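Local coordinates for centromeric protein-C, isoform A (Drosophila melanogaster, PDB 6O2K) that probably serves as an adaptor between chromatin and other proteins, the part described here being its dimeric cupin domain, at residues Met67-Tyr72 / Tyr125-Ala130; Leu85-Gln90 / Ser135-Ile140. All blocks are in the same frame, centred on the assembly; numbering follows the deposited sequence.

Overall arrangement
The two contacts illustrate two ways in which strands of this cupin domain are joined. Contact 2 works within one sheet: 85-90 and 135-140 are neighbours held by backbone hydrogen bonds, buried near the centre of the chain, with one face turned to the barrel interior and the other meeting the second subunit. Contact 1 works between the two sheets. Apolar side chains of 67-69 and 125-129 meet inside, while at the loop 70-72 the buried amide of Asn-129 and the more exposed one of Gln-128 bond to carbonyls. Strand 64-69 lies beside 135-141, so both contacts share a sheet. They are tied by Asn-129 OD1 to Ser-135 OG, and by packing of Ile-127 on Leu-87.

Contact 1 (Met67-Tyr72 / Tyr125-Ala130); sequences MRFKPY and YSIQNA
Asn-129 holds CG anti to its backbone N (chi1 -170°), which sets CG toward the turn after strand 67-69; in Gln-128 CG is also anti to N, and the extended chain beyond it carries the amide out toward Tyr-72. The two amides grip successive parts of the same loop. Asn-129 ND2 donates to Lys-70 O at 2.8 Å, approaching from above the carbonyl plane, and it also bonds to Lys-133 O. Its OD1 accepts from Ser-135 OG and Ile-131 N, so the buried amide is satisfied at both ends and can hardly turn. Gln-128 NE2 reaches Tyr-72 O at 3.1 Å by a nearly straight bond (169°) that runs close to the plane of its own amide. Between them the backbone adds a CA-H...O contact from Tyr-72 CA to Asn-129 O at 3.3 Å, and Ala-130 O meets the edge of the Tyr-72 ring, 3.6 Å from CE1.

Farther in, the chemistry turns apolar. The Phe-69 side chain crosses that of Ile-127 at about a right angle, CZ lying 3.6 Å from CG2, and Phe-94 meets the Phe-69 ring edge-to-face. Met-67 SD approaches Ile-127 CD1 at 4.3 Å. Strands 67-69 and 125-129 belong to different sheets; the axes of these short segments come no closer than 8.4 Å, a separation bridged by side chains, as expected across the interior of the cupin beta barrel.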
loop_
_atom_site.group_PDB
_atom_site.type_symbol
_atom_site.label_atom_id
_atom_site.label_comp_id
_atom_site.label_asym_id
_atom_site.label_seq_id
_atom_site.Cartn_x
_atom_site.Cartn_y
_atom_site.Cartn_z
ATOM N N MET B 67 6.864 -4.567 -6.732
ATOM C CA MET B 67 7.752 -5.583 -7.276
ATOM C C MET B 67 6.957 -6.864 -7.478
ATOM O O MET B 67 6.314 -7.349 -6.540
ATOM C CB MET B 67 8.924 -5.851 -6.334
ATOM C CG MET B 67 9.730 -4.641 -5.965
ATOM S SD MET B 67 11.162 -5.181 -4.998
ATOM C CE MET B 67 11.664 -3.645 -4.211
ATOM N N ARG B 68 7.015 -7.402 -8.696
ATOM C CA ARG B 68 6.357 -8.638 -9.094
ATOM C C ARG B 68 7.437 -9.695 -9.279
ATOM O O ARG B 68 8.364 -9.514 -10.096
ATOM C CB ARG B 68 5.556 -8.451 -10.389
ATOM C CG ARG B 68 4.883 -9.717 -10.891
ATOM C CD ARG B 68 4.598 -9.636 -12.391
ATOM N NE ARG B 68 3.383 -8.880 -12.673
ATOM C CZ ARG B 68 3.157 -8.220 -13.803
ATOM N NH1 ARG B 68 2.016 -7.573 -13.967
ATOM N NH2 ARG B 68 4.068 -8.200 -14.769
ATOM N N PHE B 69 7.319 -10.778 -8.510
ATOM C CA PHE B 69 8.289 -11.861 -8.476
ATOM C C PHE B 69 7.687 -13.103 -9.107
ATOM O O PHE B 69 6.581 -13.527 -8.744
ATOM C CB PHE B 69 8.710 -12.222 -7.049
ATOM C CG PHE B 69 9.683 -11.266 -6.419
ATOM C CD1 PHE B 69 9.290 -9.982 -6.088
ATOM C CD2 PHE B 69 10.979 -11.673 -6.117
ATOM C CE1 PHE B 69 10.173 -9.105 -5.464
ATOM C CE2 PHE B 69 11.878 -10.804 -5.497
ATOM C CZ PHE B 69 11.471 -9.510 -5.184
ATOM N N LYS B 70 8.449 -13.706 -10.003
ATOM C CA LYS B 70 8.115 -14.980 -10.568
ATOM C C LYS B 70 8.226 -16.059 -9.493
ATOM O O LYS B 70 8.814 -15.825 -8.438
ATOM C CB LYS B 70 9.053 -15.271 -11.726
ATOM C CG LYS B 70 8.934 -14.265 -12.790
ATOM C CD LYS B 70 7.543 -14.426 -13.281
ATOM C CE LYS B 70 7.338 -13.485 -14.429
ATOM N NZ LYS B 70 5.948 -13.664 -14.861
ATOM N N PRO B 71 7.683 -17.254 -9.727
ATOM C CA PRO B 71 7.779 -18.309 -8.707
ATOM C C PRO B 71 9.213 -18.550 -8.267
ATOM O O PRO B 71 10.105 -18.759 -9.088
ATOM C CB PRO B 71 7.198 -19.538 -9.413
ATOM C CG PRO B 71 6.257 -18.993 -10.396
ATOM C CD PRO B 71 6.830 -17.672 -10.858
ATOM N N TYR B 72 9.435 -18.482 -6.952
ATOM C CA TYR B 72 10.721 -18.731 -6.305
ATOM C C TYR B 72 11.823 -17.782 -6.764
ATOM O O TYR B 72 13.002 -18.035 -6.488
ATOM C CB TYR B 72 11.192 -20.177 -6.513
ATOM C CG TYR B 72 10.308 -21.227 -5.885
ATOM C CD1 TYR B 72 9.979 -21.175 -4.539
ATOM C CD2 TYR B 72 9.817 -22.285 -6.642
ATOM C CE1 TYR B 72 9.182 -22.143 -3.962
ATOM C CE2 TYR B 72 9.017 -23.255 -6.075
ATOM C CZ TYR B 72 8.705 -23.181 -4.733
ATOM O OH TYR B 72 7.907 -24.147 -4.163
ATOM N N TYR B 125 19.952 -5.951 1.982
ATOM C CA TYR B 125 18.776 -6.806 2.044
ATOM C C TYR B 125 18.580 -7.550 0.730
ATOM O O TYR B 125 18.862 -7.019 -0.351
ATOM C CB TYR B 125 17.525 -5.980 2.397
ATOM C CG TYR B 125 17.090 -5.022 1.316
ATOM C CD1 TYR B 125 17.793 -3.844 1.065
ATOM C CD2 TYR B 125 15.977 -5.300 0.528
ATOM C CE1 TYR B 125 17.391 -2.977 0.048
ATOM C CE2 TYR B 125 15.571 -4.446 -0.475
ATOM C CZ TYR B 125 16.279 -3.292 -0.716
ATOM O OH TYR B 125 15.859 -2.442 -1.713
ATOM N N SER B 126 18.109 -8.793 0.840
ATOM C CA SER B 126 17.724 -9.590 -0.320
ATOM C C SER B 126 16.327 -10.167 -0.109
ATOM O O SER B 126 15.860 -10.318 1.026
ATOM C CB SER B 126 18.727 -10.715 -0.584
ATOM O OG SER B 126 18.600 -11.716 0.406
ATOM N N ILE B 127 15.669 -10.502 -1.226
ATOM C CA ILE B 127 14.265 -10.924 -1.243
ATOM C C ILE B 127 14.114 -12.139 -2.154
ATOM O O ILE B 127 14.605 -12.132 -3.290
ATOM C CB ILE B 127 13.343 -9.797 -1.737
ATOM C CG1 ILE B 127 13.603 -8.488 -0.986
ATOM C CG2 ILE B 127 11.849 -10.210 -1.652
ATOM C CD1 ILE B 127 12.912 -7.287 -1.635
ATOM N N GLN B 128 13.420 -13.171 -1.669
ATOM C CA GLN B 128 13.053 -14.322 -2.495
ATOM C C GLN B 128 11.571 -14.621 -2.329
ATOM O O GLN B 128 11.069 -14.688 -1.204
ATOM C CB GLN B 128 13.858 -15.574 -2.131
ATOM C CG GLN B 128 13.547 -16.787 -3.017
ATOM C CD GLN B 128 14.658 -17.844 -2.980
ATOM O OE1 GLN B 128 15.424 -17.924 -2.018
ATOM N NE2 GLN B 128 14.745 -18.657 -4.035
ATOM N N ASN B 129 10.878 -14.774 -3.452
ATOM C CA ASN B 129 9.529 -15.332 -3.468
ATOM C C ASN B 129 9.547 -16.710 -2.826
ATOM O O ASN B 129 10.277 -17.596 -3.273
ATOM C CB ASN B 129 9.043 -15.419 -4.917
ATOM C CG ASN B 129 7.565 -15.754 -5.038
ATOM O OD1 ASN B 129 6.888 -16.069 -4.051
ATOM N ND2 ASN B 129 7.057 -15.697 -6.271
ATOM N N ALA B 130 8.752 -16.901 -1.781
ATOM C CA ALA B 130 8.793 -18.148 -1.024
ATOM C C ALA B 130 7.906 -19.252 -1.593
ATOM O O ALA B 130 7.941 -20.373 -1.072
ATOM C CB ALA B 130 8.396 -17.893 0.433
#

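Contact 2 (Leu85-Gln90 / Ser135-Ile140); sequences LKLLVQ and SVLMCI
Gln-90 presents one face of its flat amide to Met-138: Met-138 CE sits over the plane, 3.7 Å from Gln-90 NE2, and Met-138 CB lies on the same side, also 3.7 Å from Gln-90 NE2. The glutamine chain bends at chi2 (-70°), placing CD within 3.9 Å of Met-138 CE. The pair lies beside the end of an antiparallel ladder in the larger sheet of the cupin fold, strands 85-89 and 135-140 running side by side. An alanine in place of Gln-90 would probably leave the Met-138 methyl without the amide it packs against and freer to turn.

Lys-86 pairs with Ile-140 through two backbone bonds, the shorter being Lys-86 N to Ile-140 O at 2.6 Å. Leu-88 and Met-138 form the next hydrogen-bonded pair, and Gln-90 N to Val-136 O adds a last bond at 2.9 Å, where the chain turns a corner. Lys-86, Leu-88, Met-138 and Ile-140 share a face that meets the second subunit, Ile-140 packing on Ile-140 of that chain. Leu-87, Val-89, Leu-137 and Cys-139 line the opposite face, toward Ile-127 and Phe-94. There the leucine side chains cross obliquely, Leu-87 CD2 resting 3.7 Å from Leu-137 CD1.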
loop_
_atom_site.group_PDB
_atom_site.type_symbol
_atom_site.label_atom_id
_atom_site.label_comp_id
_atom_site.label_asym_id
_atom_site.label_seq_id
_atom_site.Cartn_x
_atom_site.Cartn_y
_atom_site.Cartn_z
ATOM N N LEU B 85 13.405 2.032 3.199
ATOM C CA LEU B 85 12.157 1.636 2.565
ATOM C C LEU B 85 11.353 0.730 3.482
ATOM O O LEU B 85 11.844 0.242 4.498
ATOM C CB LEU B 85 12.427 0.990 1.209
ATOM C CG LEU B 85 13.336 -0.209 1.037
ATOM C CD1 LEU B 85 12.558 -1.400 1.445
ATOM C CD2 LEU B 85 13.672 -0.320 -0.440
ATOM N N LYS B 86 10.087 0.549 3.131
ATOM C CA LYS B 86 9.218 -0.428 3.763
ATOM C C LYS B 86 8.743 -1.386 2.679
ATOM O O LYS B 86 8.352 -0.949 1.594
ATOM C CB LYS B 86 8.019 0.248 4.441
ATOM C CG LYS B 86 8.411 1.257 5.510
ATOM C CD LYS B 86 7.230 1.858 6.240
ATOM C CE LYS B 86 7.718 2.952 7.210
ATOM N NZ LYS B 86 8.348 4.104 6.512
ATOM N N LEU B 87 8.797 -2.679 2.961
ATOM C CA LEU B 87 8.286 -3.702 2.056
ATOM C C LEU B 87 7.006 -4.275 2.651
ATOM O O LEU B 87 7.017 -4.807 3.768
ATOM C CB LEU B 87 9.331 -4.796 1.832
ATOM C CG LEU B 87 10.706 -4.346 1.306
ATOM C CD1 LEU B 87 11.681 -5.518 1.281
ATOM C CD2 LEU B 87 10.583 -3.742 -0.096
ATOM N N LEU B 88 5.910 -4.170 1.904
ATOM C CA LEU B 88 4.588 -4.562 2.376
ATOM C C LEU B 88 3.990 -5.557 1.392
ATOM O O LEU B 88 3.745 -5.207 0.229
ATOM C CB LEU B 88 3.689 -3.331 2.527
ATOM C CG LEU B 88 2.226 -3.529 2.909
ATOM C CD1 LEU B 88 2.105 -4.206 4.264
ATOM C CD2 LEU B 88 1.544 -2.169 2.929
ATOM N N VAL B 89 3.733 -6.779 1.856
ATOM C CA VAL B 89 3.315 -7.851 0.955
ATOM C C VAL B 89 1.877 -7.616 0.493
ATOM O O VAL B 89 0.955 -7.467 1.307
ATOM C CB VAL B 89 3.479 -9.221 1.623
ATOM C CG1 VAL B 89 2.960 -10.320 0.719
ATOM C CG2 VAL B 89 4.957 -9.461 1.942
ATOM N N GLN B 90 1.688 -7.577 -0.828
ATOM C CA GLN B 90 0.377 -7.428 -1.453
ATOM C C GLN B 90 -0.241 -8.757 -1.821
ATOM O O GLN B 90 -1.479 -8.890 -1.807
ATOM C CB GLN B 90 0.486 -6.576 -2.719
ATOM C CG GLN B 90 1.000 -5.185 -2.455
ATOM C CD GLN B 90 -0.024 -4.374 -1.703
ATOM O OE1 GLN B 90 -1.122 -4.140 -2.198
ATOM N NE2 GLN B 90 0.328 -3.952 -0.492
ATOM N N SER B 135 4.339 -13.733 -6.651
ATOM C CA SER B 135 4.052 -12.938 -5.458
ATOM C C SER B 135 4.350 -11.477 -5.752
ATOM O O SER B 135 5.128 -11.150 -6.655
ATOM C CB SER B 135 4.862 -13.391 -4.232
ATOM O OG SER B 135 4.590 -14.737 -3.893
ATOM N N VAL B 136 3.727 -10.593 -4.975
ATOM C CA VAL B 136 3.782 -9.159 -5.228
ATOM C C VAL B 136 4.000 -8.435 -3.910
ATOM O O VAL B 136 3.287 -8.696 -2.934
ATOM C CB VAL B 136 2.487 -8.652 -5.888
ATOM C CG1 VAL B 136 2.555 -7.155 -6.115
ATOM C CG2 VAL B 136 2.224 -9.391 -7.193
ATOM N N LEU B 137 4.959 -7.508 -3.884
ATOM C CA LEU B 137 5.110 -6.652 -2.713
ATOM C C LEU B 137 5.096 -5.189 -3.118
ATOM O O LEU B 137 5.452 -4.828 -4.241
ATOM C CB LEU B 137 6.382 -6.960 -1.901
ATOM C CG LEU B 137 7.793 -6.739 -2.450
ATOM C CD1 LEU B 137 8.184 -5.275 -2.434
ATOM C CD2 LEU B 137 8.777 -7.548 -1.622
ATOM N N MET B 138 4.640 -4.355 -2.191
ATOM C CA MET B 138 4.666 -2.910 -2.357
ATOM C C MET B 138 5.949 -2.383 -1.735
ATOM O O MET B 138 6.315 -2.774 -0.621
ATOM C CB MET B 138 3.444 -2.260 -1.696
ATOM C CG MET B 138 3.364 -0.733 -1.837
ATOM S SD MET B 138 1.980 -0.010 -0.866
ATOM C CE MET B 138 0.543 -0.516 -1.834
ATOM N N CYS B 139 6.635 -1.514 -2.465
ATOM C CA CYS B 139 7.883 -0.890 -2.047
ATOM C C CYS B 139 7.608 0.581 -1.745
ATOM O O CYS B 139 7.223 1.326 -2.657
ATOM C CB CYS B 139 8.917 -1.046 -3.163
ATOM S SG CYS B 139 10.483 -0.210 -2.911
ATOM N N ILE B 140 7.805 0.990 -0.492
ATOM C CA ILE B 140 7.530 2.338 -0.017
ATOM C C ILE B 140 8.848 2.927 0.456
ATOM O O ILE B 140 9.376 2.497 1.483
ATOM C CB ILE B 140 6.521 2.340 1.136
ATOM C CG1 ILE B 140 5.243 1.604 0.732
ATOM C CG2 ILE B 140 6.295 3.777 1.615
ATOM C CD1 ILE B 140 4.265 1.334 1.913
#